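Local structure of galectin (3WUD) at residues 62-65 with 70-73; 91-94 with 99-102; 31-36 with 80-85; 50-53 with 58-61. The protein is a prototype galectin of frog skin that binds lactose and probably recognises other beta-galactosides through a beta-sandwich lectin domain. All blocks are in the same frame, centred on the assembly; numbering follows the deposited sequence.

Followed from the N terminus, the chain opens contact 3 at 31-36 and closes it only at 80-85, long after two beta hairpins have come and gone. Inside that loop, contact 4 (50-53 with 58-61) joins strands 43-51 and 60-67, and contact 1 (62-65 with 70-73) follows at once, joining 60-67 to 70-77; both touch the same galactose. Contact 2 (91-94 with 99-102) comes last, in series, as a hairpin of the five-stranded sheet. Nothing crosses. The backbone of K31 ties contact 3 to contact 4, whereas I35 and F92 pack together between the six-stranded sugar-binding sheet and the sheet that holds contact 2.

Contact 1. Residues 62-65 with 70-73; sequences ICNS and SWGT. With GAL (beta-D-galactopyranose), chain B.
N64 swings CG away from its own backbone N (chi1 -153°) and W71 turns its CG to the side opposite its carbonyl carbon (chi1 -63°), and the two rotations bring an amide and an indole to one galactose in the beta hairpin 60-67/70-77 of the galectin sandwich. The amide of N64 is held from both ends. N64 ND2 gives a nearly straight bond to GAL O6, 2.9 Å long with 172° at the hydrogen, and a second to G72 O at 3.0 Å. G72 O lies in the plane of the N64 amide, yet ND2 stands above the plane of the G72 carbonyl. On the far end N64 OD1 accepts the backbone N-H of S65 over 2.7 Å, which is consistent with this orientation of the amide; R114 adds a weak bond to OD1 and a firmer one to S65 OG. Between these segments the backbone gives one bond, G72 N to S65 O. That same oxygen sits at the edge of the indole, with H47 also against the ring. One indole face carries the CH-pi stacking by which galectins recognise galactose: GAL C5 stands over the ring centre, and GAL C4 is 3.7 Å from W71 CZ2.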
loop_
_atom_site.group_PDB
_atom_site.type_symbol
_atom_site.label_atom_id
_atom_site.label_comp_id
_atom_site.label_asym_id
_atom_site.label_seq_id
_atom_site.Cartn_x
_atom_site.Cartn_y
_atom_site.Cartn_z
ATOM N N ILE A 62 -22.465 2.352 4.294
ATOM C CA ILE A 62 -23.063 2.647 2.971
ATOM C C ILE A 62 -22.040 2.143 1.976
ATOM O O ILE A 62 -20.857 2.434 2.136
ATOM C CB ILE A 62 -23.225 4.137 2.809
ATOM C CG1 ILE A 62 -24.462 4.617 3.560
ATOM C CG2 ILE A 62 -23.396 4.519 1.330
ATOM C CD1 ILE A 62 -24.711 4.061 4.946
ATOM N N CYS A 63 -22.432 1.299 1.016
ATOM C CA CYS A 63 -21.545 0.953 -0.105
ATOM C C CYS A 63 -22.144 1.472 -1.408
ATOM O O CYS A 63 -23.373 1.575 -1.585
ATOM C CB CYS A 63 -21.402 -0.545 -0.216
ATOM S SG CYS A 63 -20.494 -1.245 1.221
ATOM N N ASN A 64 -21.274 1.810 -2.339
ATOM C CA ASN A 64 -21.714 2.171 -3.656
ATOM C C ASN A 64 -20.609 1.918 -4.662
ATOM O O ASN A 64 -19.501 1.601 -4.303
ATOM C CB ASN A 64 -22.064 3.671 -3.676
ATOM C CG ASN A 64 -23.123 4.010 -4.744
ATOM O OD1 ASN A 64 -23.335 3.298 -5.666
ATOM N ND2 ASN A 64 -23.693 5.165 -4.659
ATOM N N SER A 65 -20.938 1.994 -5.919
ATOM C CA SER A 65 -19.984 1.959 -7.012
ATOM C C SER A 65 -19.807 3.336 -7.573
ATOM O O SER A 65 -20.704 4.196 -7.426
ATOM C CB SER A 65 -20.497 1.018 -8.129
ATOM O OG SER A 65 -21.775 1.389 -8.658
ATOM N N SER A 70 -19.517 8.828 -11.780
ATOM C CA SER A 70 -20.921 8.798 -11.401
ATOM C C SER A 70 -21.208 7.759 -10.342
ATOM O O SER A 70 -21.055 6.570 -10.620
ATOM C CB SER A 70 -21.791 8.401 -12.625
ATOM O OG SER A 70 -21.889 9.487 -13.531
ATOM N N TRP A 71 -21.729 8.171 -9.176
ATOM C CA TRP A 71 -22.228 7.201 -8.194
ATOM C C TRP A 71 -23.331 6.266 -8.766
ATOM O O TRP A 71 -24.265 6.700 -9.458
ATOM C CB TRP A 71 -22.732 7.873 -6.900
ATOM C CG TRP A 71 -21.696 8.593 -6.131
ATOM C CD1 TRP A 71 -21.610 9.982 -5.897
ATOM C CD2 TRP A 71 -20.532 8.033 -5.543
ATOM N NE1 TRP A 71 -20.491 10.245 -5.184
ATOM C CE2 TRP A 71 -19.845 9.070 -4.895
ATOM C CE3 TRP A 71 -20.098 6.736 -5.344
ATOM C CZ2 TRP A 71 -18.645 8.846 -4.189
ATOM C CZ3 TRP A 71 -18.940 6.518 -4.634
ATOM C CH2 TRP A 71 -18.233 7.520 -4.077
ATOM N N GLY A 72 -23.279 4.981 -8.414
ATOM C CA GLY A 72 -24.366 4.070 -8.638
ATOM C C GLY A 72 -25.450 4.069 -7.577
ATOM O O GLY A 72 -25.671 5.067 -6.895
ATOM N N THR A 73 -26.128 2.964 -7.461
ATOM C CA THR A 73 -27.157 2.755 -6.426
ATOM C C THR A 73 -26.535 2.353 -5.070
ATOM O O THR A 73 -25.822 1.336 -5.012
ATOM C CB THR A 73 -28.132 1.662 -6.895
ATOM O OG1 THR A 73 -28.741 2.119 -8.117
ATOM C CG2 THR A 73 -29.266 1.405 -5.861
HETATM C C1 GAL B . -22.753 10.519 -0.592
HETATM C C2 GAL B . -21.414 10.966 -0.023
HETATM C C3 GAL B . -20.209 10.417 -0.787
HETATM C C4 GAL B . -20.403 8.907 -0.979
HETATM C C5 GAL B . -21.797 8.635 -1.563
HETATM C C6 GAL B . -22.130 7.177 -1.791
HETATM O O2 GAL B . -21.323 12.383 -0.076
HETATM O O3 GAL B . -19.018 10.789 -0.118
HETATM O O4 GAL B . -20.274 8.234 0.281
HETATM O O5 GAL B . -22.857 9.116 -0.727
HETATM O O6 GAL B . -23.414 6.962 -2.345
#

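Contact 2. Residues 91-94 with 99-102; sequences CFEY and LKVK
K102 lies across from C91 in an antiparallel hydrogen-bonded pair, and its side chain runs from there along the outer face of the hairpin 86-95/98-103 toward E93. K102 CB starts 3.9 Å from C91 O, and CG keeps about the same distance from that oxygen. With CG opposite the carbonyl carbon (chi1 -46°), the extended chain passes over segment 91-94 until K102 CE lies 3.8 Å from E93 CB. NZ ends beside E93 OE1 in a salt bridge, weak as a hydrogen bond and doubtful in detail, since the position of that oxygen is uncertain. E93 OE2 has its own partner in Q95. On the same face K100 sits opposite E93, and in the conformer given here C91 is joined by a disulfide to C19.

The backbone does the main fastening. Four bonds pair C91 with K102 and E93 with K100, among them E93 N to K100 O at 2.8 Å and 175°. The inward face is largely apolar: F92 CD1 meets V101 CG2 at 4.2 Å, and L99 CD2 tucks against Y94 CA and its ring. There F92 also packs edge-to-face with F48, while Y94 OH reaches D118 O. The chemistry thus divides by face, with charged groups on the partly exposed side and mostly hydrocarbon and aromatic groups buried within the sandwich.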
loop_
_atom_site.group_PDB
_atom_site.type_symbol
_atom_site.label_atom_id
_atom_site.label_comp_id
_atom_site.label_asym_id
_atom_site.label_seq_id
_atom_site.Cartn_x
_atom_site.Cartn_y
_atom_site.Cartn_z
ATOM N N CYS A 91 -11.454 -7.490 4.951
ATOM C CA CYS A 91 -10.939 -8.221 3.723
ATOM C C CYS A 91 -11.946 -8.027 2.607
ATOM O O CYS A 91 -13.161 -8.187 2.772
ATOM C CB CYS A 91 -10.588 -9.762 3.841
ATOM S SG CYS A 91 -9.063 -10.140 2.874
ATOM N N PHE A 92 -11.439 -7.684 1.459
ATOM C CA PHE A 92 -12.241 -7.590 0.230
ATOM C C PHE A 92 -11.861 -8.731 -0.687
ATOM O O PHE A 92 -10.738 -8.754 -1.103
ATOM C CB PHE A 92 -11.992 -6.236 -0.420
ATOM C CG PHE A 92 -12.301 -5.065 0.491
ATOM C CD1 PHE A 92 -13.519 -4.407 0.409
ATOM C CD2 PHE A 92 -11.314 -4.591 1.337
ATOM C CE1 PHE A 92 -13.768 -3.314 1.235
ATOM C CE2 PHE A 92 -11.559 -3.536 2.153
ATOM C CZ PHE A 92 -12.803 -2.898 2.099
ATOM N N GLU A 93 -12.772 -9.686 -0.929
ATOM C CA GLU A 93 -12.498 -10.858 -1.743
ATOM C C GLU A 93 -13.135 -10.611 -3.091
ATOM O O GLU A 93 -14.323 -10.247 -3.157
ATOM C CB GLU A 93 -13.092 -12.114 -1.109
ATOM C CG GLU A 93 -13.025 -13.327 -2.016
ATOM C CD GLU A 93 -13.677 -14.561 -1.405
ATOM O OE1 GLU A 93 -13.595 -14.695 -0.177
ATOM O OE2 GLU A 93 -14.235 -15.389 -2.180
ATOM N N TYR A 94 -12.347 -10.797 -4.140
ATOM C CA TYR A 94 -12.814 -10.618 -5.532
ATOM C C TYR A 94 -13.311 -11.920 -6.203
ATOM O O TYR A 94 -12.532 -12.860 -6.426
ATOM C CB TYR A 94 -11.653 -9.965 -6.333
ATOM C CG TYR A 94 -11.849 -9.711 -7.816
ATOM C CD1 TYR A 94 -13.117 -9.761 -8.446
ATOM C CD2 TYR A 94 -10.771 -9.412 -8.598
ATOM C CE1 TYR A 94 -13.242 -9.546 -9.827
ATOM C CE2 TYR A 94 -10.892 -9.216 -9.942
ATOM C CZ TYR A 94 -12.124 -9.250 -10.563
ATOM O OH TYR A 94 -12.196 -9.057 -11.957
ATOM N N LEU A 99 -18.005 -8.605 -4.984
ATOM C CA LEU A 99 -16.972 -8.572 -3.944
ATOM C C LEU A 99 -17.630 -9.085 -2.701
ATOM O O LEU A 99 -18.792 -8.830 -2.451
ATOM C CB LEU A 99 -16.440 -7.183 -3.677
ATOM C CG LEU A 99 -15.759 -6.415 -4.814
ATOM C CD1 LEU A 99 -15.153 -5.206 -4.146
ATOM C CD2 LEU A 99 -14.712 -7.260 -5.527
ATOM N N LYS A 100 -16.883 -9.851 -1.945
ATOM C CA LYS A 100 -17.318 -10.290 -0.644
ATOM C C LYS A 100 -16.514 -9.491 0.359
ATOM O O LYS A 100 -15.260 -9.490 0.303
ATOM C CB LYS A 100 -17.093 -11.820 -0.507
ATOM C CG LYS A 100 -17.357 -12.377 0.872
ATOM C CD LYS A 100 -16.939 -13.852 0.897
ATOM C CE LYS A 100 -18.100 -14.751 1.257
ATOM N NZ LYS A 100 -19.203 -14.643 0.261
ATOM N N VAL A 101 -17.212 -8.800 1.266
ATOM C CA VAL A 101 -16.572 -7.935 2.264
ATOM C C VAL A 101 -16.627 -8.693 3.569
ATOM O O VAL A 101 -17.738 -9.059 3.996
ATOM C CB VAL A 101 -17.306 -6.652 2.459
ATOM C CG1 VAL A 101 -16.664 -5.789 3.535
ATOM C CG2 VAL A 101 -17.421 -5.888 1.101
ATOM N N LYS A 102 -15.464 -8.919 4.150
ATOM C CA LYS A 102 -15.353 -9.757 5.410
ATOM C C LYS A 102 -14.840 -8.881 6.536
ATOM O O LYS A 102 -13.754 -8.286 6.464
ATOM C CB LYS A 102 -14.391 -10.954 5.168
ATOM C CG LYS A 102 -14.590 -11.722 3.905
ATOM C CD LYS A 102 -13.573 -12.866 3.815
ATOM C CE LYS A 102 -13.463 -13.419 2.421
ATOM N NZ LYS A 102 -12.125 -14.030 2.221
#

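Contact 3. Residues 31-36 with 80-85; sequences KSFAIN and FPFQQG
F33 and F82 meet through their rings alone, in a T-shaped stack: the edge of F33 points at the face of F82, the planes stand at 84° and the centroids are 5.5 Å apart. The touching atom is F33 CZ, which lies 4.0 Å from F82 CD1 and equally far from F82 CE1, and so sits toward the rim of the F82 ring instead of over its middle. F33 gets there by placing CG between its backbone N and carbonyl carbon (chi1 66°), which sends the ring off toward the loop 80-85.

The other face of F82 is taken by its neighbour P81, whose CD lies over it near the rim. F80 closes one edge: its CD1 is in the plane of the F82 ring, while F82 CD2 in turn stands over the centre of the F80 ring, which forms a further T-shaped pair with F52. Beyond the rings, P50 touches both F33 and F82, and F82 also packs on I61 of the same sheet as P50 and on T88 and I90 of the other.

Polar bonds fix the backbones behind them. Q84 NE2 reaches A30 O, and F33 O holds N49 ND2, an asparagine of the glycan pocket. The whole is an aromatic cluster where the loop 80-85 tucks into a jelly-roll beta sandwich, the galectin fold.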
loop_
_atom_site.group_PDB
_atom_site.type_symbol
_atom_site.label_atom_id
_atom_site.label_comp_id
_atom_site.label_asym_id
_atom_site.label_seq_id
_atom_site.Cartn_x
_atom_site.Cartn_y
_atom_site.Cartn_z
ATOM N N LYS A 31 -16.208 10.845 11.899
ATOM C CA LYS A 31 -17.634 10.821 11.559
ATOM C C LYS A 31 -17.910 9.731 10.555
ATOM O O LYS A 31 -19.017 9.220 10.543
ATOM C CB LYS A 31 -18.079 12.153 11.014
ATOM C CG LYS A 31 -18.153 13.227 12.094
ATOM C CD LYS A 31 -17.726 14.510 11.424
ATOM C CE LYS A 31 -18.931 15.331 11.040
ATOM N NZ LYS A 31 -19.297 16.227 12.206
ATOM N N SER A 32 -16.902 9.379 9.722
ATOM C CA SER A 32 -16.995 8.264 8.753
ATOM C C SER A 32 -15.562 7.965 8.216
ATOM O O SER A 32 -14.622 8.753 8.458
ATOM C CB SER A 32 -17.908 8.631 7.557
ATOM O OG SER A 32 -17.364 9.704 6.873
ATOM N N PHE A 33 -15.388 6.881 7.557
ATOM C CA PHE A 33 -14.152 6.653 6.782
ATOM C C PHE A 33 -14.548 5.854 5.502
ATOM O O PHE A 33 -15.657 5.293 5.433
ATOM C CB PHE A 33 -13.087 5.912 7.623
ATOM C CG PHE A 33 -13.442 4.491 8.014
ATOM C CD1 PHE A 33 -12.973 3.411 7.260
ATOM C CD2 PHE A 33 -14.157 4.207 9.181
ATOM C CE1 PHE A 33 -13.277 2.118 7.604
ATOM C CE2 PHE A 33 -14.444 2.902 9.556
ATOM C CZ PHE A 33 -14.003 1.862 8.768
ATOM N N ALA A 34 -13.686 5.855 4.470
ATOM C CA ALA A 34 -14.074 5.171 3.229
ATOM C C ALA A 34 -12.843 4.460 2.730
ATOM O O ALA A 34 -11.719 4.998 2.846
ATOM C CB ALA A 34 -14.607 6.165 2.184
ATOM N N ILE A 35 -13.065 3.255 2.196
ATOM C CA ILE A 35 -12.045 2.538 1.446
ATOM C C ILE A 35 -12.663 2.239 0.053
ATOM O O ILE A 35 -13.779 1.714 -0.065
ATOM C CB ILE A 35 -11.735 1.207 2.122
ATOM C CG1 ILE A 35 -11.201 1.426 3.539
ATOM C CG2 ILE A 35 -10.794 0.346 1.224
ATOM C CD1 ILE A 35 -11.470 0.250 4.392
ATOM N N ASN A 36 -11.954 2.695 -0.961
ATOM C CA ASN A 36 -12.316 2.506 -2.341
ATOM C C ASN A 36 -11.423 1.506 -3.077
ATOM O O ASN A 36 -10.232 1.614 -2.962
ATOM C CB ASN A 36 -12.155 3.846 -2.981
ATOM C CG ASN A 36 -13.048 4.895 -2.363
ATOM O OD1 ASN A 36 -14.252 4.675 -2.195
ATOM N ND2 ASN A 36 -12.474 6.020 -2.039
ATOM N N PHE A 80 -22.187 -3.344 11.834
ATOM C CA PHE A 80 -21.285 -2.241 12.181
ATOM C C PHE A 80 -20.387 -2.575 13.357
ATOM O O PHE A 80 -20.593 -2.068 14.469
ATOM C CB PHE A 80 -22.109 -0.996 12.503
ATOM C CG PHE A 80 -21.359 0.301 12.346
ATOM C CD1 PHE A 80 -21.250 0.899 11.102
ATOM C CD2 PHE A 80 -20.806 0.992 13.430
ATOM C CE1 PHE A 80 -20.575 2.109 10.940
ATOM C CE2 PHE A 80 -20.072 2.166 13.263
ATOM C CZ PHE A 80 -19.964 2.744 11.984
ATOM N N PRO A 81 -19.375 -3.371 13.121
ATOM C CA PRO A 81 -18.425 -3.727 14.193
ATOM C C PRO A 81 -17.306 -2.718 14.405
ATOM O O PRO A 81 -16.158 -3.120 14.680
ATOM C CB PRO A 81 -17.792 -4.968 13.628
ATOM C CG PRO A 81 -17.755 -4.694 12.180
ATOM C CD PRO A 81 -19.055 -4.042 11.862
ATOM N N PHE A 82 -17.554 -1.447 14.173
ATOM C CA PHE A 82 -16.484 -0.473 14.248
ATOM C C PHE A 82 -16.624 0.403 15.501
ATOM O O PHE A 82 -17.707 0.551 16.000
ATOM C CB PHE A 82 -16.431 0.390 12.952
ATOM C CG PHE A 82 -16.452 -0.412 11.687
ATOM C CD1 PHE A 82 -15.292 -0.979 11.210
ATOM C CD2 PHE A 82 -17.627 -0.525 10.919
ATOM C CE1 PHE A 82 -15.323 -1.729 10.074
ATOM C CE2 PHE A 82 -17.646 -1.237 9.755
ATOM C CZ PHE A 82 -16.489 -1.823 9.338
ATOM N N GLN A 83 -15.483 0.853 16.050
ATOM C CA GLN A 83 -15.424 1.860 17.107
ATOM C C GLN A 83 -14.451 2.949 16.727
ATOM O O GLN A 83 -13.400 2.714 16.137
ATOM C CB GLN A 83 -14.931 1.240 18.438
ATOM C CG GLN A 83 -15.291 -0.232 18.578
ATOM C CD GLN A 83 -15.033 -0.829 19.961
ATOM O OE1 GLN A 83 -14.019 -0.547 20.614
ATOM N NE2 GLN A 83 -15.953 -1.690 20.399
ATOM N N GLN A 84 -14.791 4.162 17.125
ATOM C CA GLN A 84 -13.927 5.298 16.964
ATOM C C GLN A 84 -12.780 5.142 17.938
ATOM O O GLN A 84 -12.969 4.578 19.018
ATOM C CB GLN A 84 -14.680 6.599 17.294
ATOM C CG GLN A 84 -15.793 6.949 16.319
ATOM C CD GLN A 84 -16.820 7.873 16.943
ATOM O OE1 GLN A 84 -17.316 7.574 18.024
ATOM N NE2 GLN A 84 -17.134 8.990 16.292
ATOM N N GLY A 85 -11.595 5.572 17.533
ATOM C CA GLY A 85 -10.400 5.390 18.357
ATOM C C GLY A 85 -9.924 3.960 18.557
ATOM O O GLY A 85 -9.446 3.592 19.657
#

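Contact 4. Residues 50-53 with 58-61; sequences PRFD and TNKI. With GAL (beta-D-galactopyranose), chain B; GLC (alpha-D-glucopyranose), chain C.
R51 and K60 exchange the regular backbone bonds of this hairpin end, R51 N to K60 O at 2.9 Å and K60 N back to R51 O at 3.2 Å. The pairing is then interrupted by a G1 beta bulge, in which N59 and K60 both face R51; N59 takes the left-handed conformation (phi 51°, psi 51°) usual at the first position of such a bulge. Past it the two segments are held loosely, by a weak bond from N59 N to F52 O and by T58 CA, which directs its hydrogen at F52 O over 3.3 Å. K60 NZ curls back to T58 O.

The hydrogen bonds of the R51 guanidinium tip serve the sugar. R51 extends its chain from CG to NE and presents the edge of the group to lactose: NH1 and NH2 both bond to GLC O3, at 2.8 Å and 3.1 Å, and NH2 also serves GAL O4 at 3.0 Å and, weakly, GAL O5. Behind them, N49 OD1 takes NE and D57 forms a salt bridge to NH1, which together fix the rotation of the group.

Apolar contact is modest: P50 CG rests 4.3 Å from I61 CG1. Separately, N59 OD1 lies loosely near F52 CD1 at 4.1 Å, oblique to the ring, with ring and amide planes 89° apart.

In the six-stranded sheet this pair of strands lies between 34-37 and 70-77: K31 and F33 bond to the backbone of 50-53 on one side, and E77 to I61 on the other.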
loop_
_atom_site.group_PDB
_atom_site.type_symbol
_atom_site.label_atom_id
_atom_site.label_comp_id
_atom_site.label_asym_id
_atom_site.label_seq_id
_atom_site.Cartn_x
_atom_site.Cartn_y
_atom_site.Cartn_z
ATOM N N PRO A 50 -18.266 3.187 6.164
ATOM C CA PRO A 50 -18.840 3.098 7.473
ATOM C C PRO A 50 -19.024 4.535 7.955
ATOM O O PRO A 50 -18.153 5.335 7.829
ATOM C CB PRO A 50 -17.767 2.339 8.284
ATOM C CG PRO A 50 -17.121 1.479 7.260
ATOM C CD PRO A 50 -16.967 2.498 6.140
ATOM N N ARG A 51 -20.217 4.820 8.437
ATOM C CA ARG A 51 -20.620 6.088 8.847
ATOM C C ARG A 51 -21.070 6.012 10.318
ATOM O O ARG A 51 -22.092 5.328 10.634
ATOM C CB ARG A 51 -21.820 6.571 8.035
ATOM C CG ARG A 51 -21.475 6.757 6.570
ATOM C CD ARG A 51 -22.613 7.362 5.752
ATOM N NE ARG A 51 -22.204 7.575 4.351
ATOM C CZ ARG A 51 -23.059 7.925 3.376
ATOM N NH1 ARG A 51 -24.321 8.155 3.660
ATOM N NH2 ARG A 51 -22.630 8.118 2.130
ATOM N N PHE A 52 -20.337 6.735 11.156
ATOM C CA PHE A 52 -20.673 6.913 12.583
ATOM C C PHE A 52 -21.766 7.952 12.722
ATOM O O PHE A 52 -22.776 7.703 13.378
ATOM C CB PHE A 52 -19.443 7.375 13.369
ATOM C CG PHE A 52 -18.352 6.359 13.443
ATOM C CD1 PHE A 52 -18.438 5.309 14.325
ATOM C CD2 PHE A 52 -17.239 6.471 12.630
ATOM C CE1 PHE A 52 -17.472 4.303 14.363
ATOM C CE2 PHE A 52 -16.247 5.487 12.674
ATOM C CZ PHE A 52 -16.364 4.411 13.526
ATOM N N ASP A 53 -21.517 9.132 12.167
ATOM C CA ASP A 53 -22.565 10.127 11.903
ATOM C C ASP A 53 -22.279 10.963 10.700
ATOM O O ASP A 53 -21.566 11.982 10.786
ATOM C CB ASP A 53 -22.741 11.075 13.090
ATOM C CG ASP A 53 -23.786 12.157 12.814
ATOM O OD1 ASP A 53 -24.743 11.903 12.037
ATOM O OD2 ASP A 53 -23.630 13.275 13.388
ATOM N N THR A 58 -26.290 6.860 11.052
ATOM C CA THR A 58 -25.651 6.538 12.325
ATOM C C THR A 58 -25.383 5.044 12.408
ATOM O O THR A 58 -26.314 4.212 12.364
ATOM C CB THR A 58 -26.540 6.949 13.537
ATOM O OG1 THR A 58 -26.631 8.383 13.554
ATOM C CG2 THR A 58 -25.875 6.435 14.894
ATOM N N ASN A 59 -24.096 4.670 12.510
ATOM C CA ASN A 59 -23.701 3.277 12.544
ATOM C C ASN A 59 -24.259 2.413 11.438
ATOM O O ASN A 59 -24.816 1.328 11.697
ATOM C CB ASN A 59 -23.954 2.666 13.954
ATOM C CG ASN A 59 -23.206 3.434 15.073
ATOM O OD1 ASN A 59 -22.371 4.302 14.826
ATOM N ND2 ASN A 59 -23.523 3.103 16.305
ATOM N N LYS A 60 -24.089 2.906 10.181
ATOM C CA LYS A 60 -24.455 2.101 9.022
ATOM C C LYS A 60 -23.222 2.040 8.154
ATOM O O LYS A 60 -22.461 2.969 8.123
ATOM C CB LYS A 60 -25.558 2.762 8.190
ATOM C CG LYS A 60 -26.830 3.138 8.979
ATOM C CD LYS A 60 -27.608 1.899 9.291
ATOM C CE LYS A 60 -28.891 2.237 10.071
ATOM N NZ LYS A 60 -28.544 2.296 11.518
ATOM N N ILE A 61 -23.108 0.996 7.360
ATOM C CA ILE A 61 -22.162 0.973 6.298
ATOM C C ILE A 61 -22.914 1.301 4.973
ATOM O O ILE A 61 -23.846 0.550 4.573
ATOM C CB ILE A 61 -21.495 -0.379 6.130
ATOM C CG1 ILE A 61 -20.792 -0.811 7.431
ATOM C CG2 ILE A 61 -20.495 -0.290 4.992
ATOM C CD1 ILE A 61 -20.190 -2.180 7.332
HETATM C C1 GAL B . -22.753 10.519 -0.592
HETATM C C2 GAL B . -21.414 10.966 -0.023
HETATM C C3 GAL B . -20.209 10.417 -0.787
HETATM C C4 GAL B . -20.403 8.907 -0.979
HETATM C C5 GAL B . -21.797 8.635 -1.563
HETATM C C6 GAL B . -22.130 7.177 -1.791
HETATM O O2 GAL B . -21.323 12.383 -0.076
HETATM O O3 GAL B . -19.018 10.789 -0.118
HETATM O O4 GAL B . -20.274 8.234 0.281
HETATM O O5 GAL B . -22.857 9.116 -0.727
HETATM O O6 GAL B . -23.414 6.962 -2.345
HETATM C C1 GLC C . -27.923 10.987 -0.469
HETATM C C2 GLC C . -27.357 10.016 0.545
HETATM C C3 GLC C . -25.887 10.089 0.817
HETATM C C4 GLC C . -25.064 10.721 -0.328
HETATM C C5 GLC C . -25.676 12.015 -0.866
HETATM C C6 GLC C . -25.094 12.407 -2.185
HETATM O O1 GLC C . -29.220 11.435 -0.171
HETATM O O2 GLC C . -28.090 9.835 1.739
HETATM O O3 GLC C . -25.491 8.752 1.151
HETATM O O4 GLC C . -23.839 11.007 0.246
HETATM O O5 GLC C . -27.049 11.899 -1.104
HETATM O O6 GLC C . -25.730 13.637 -2.523
#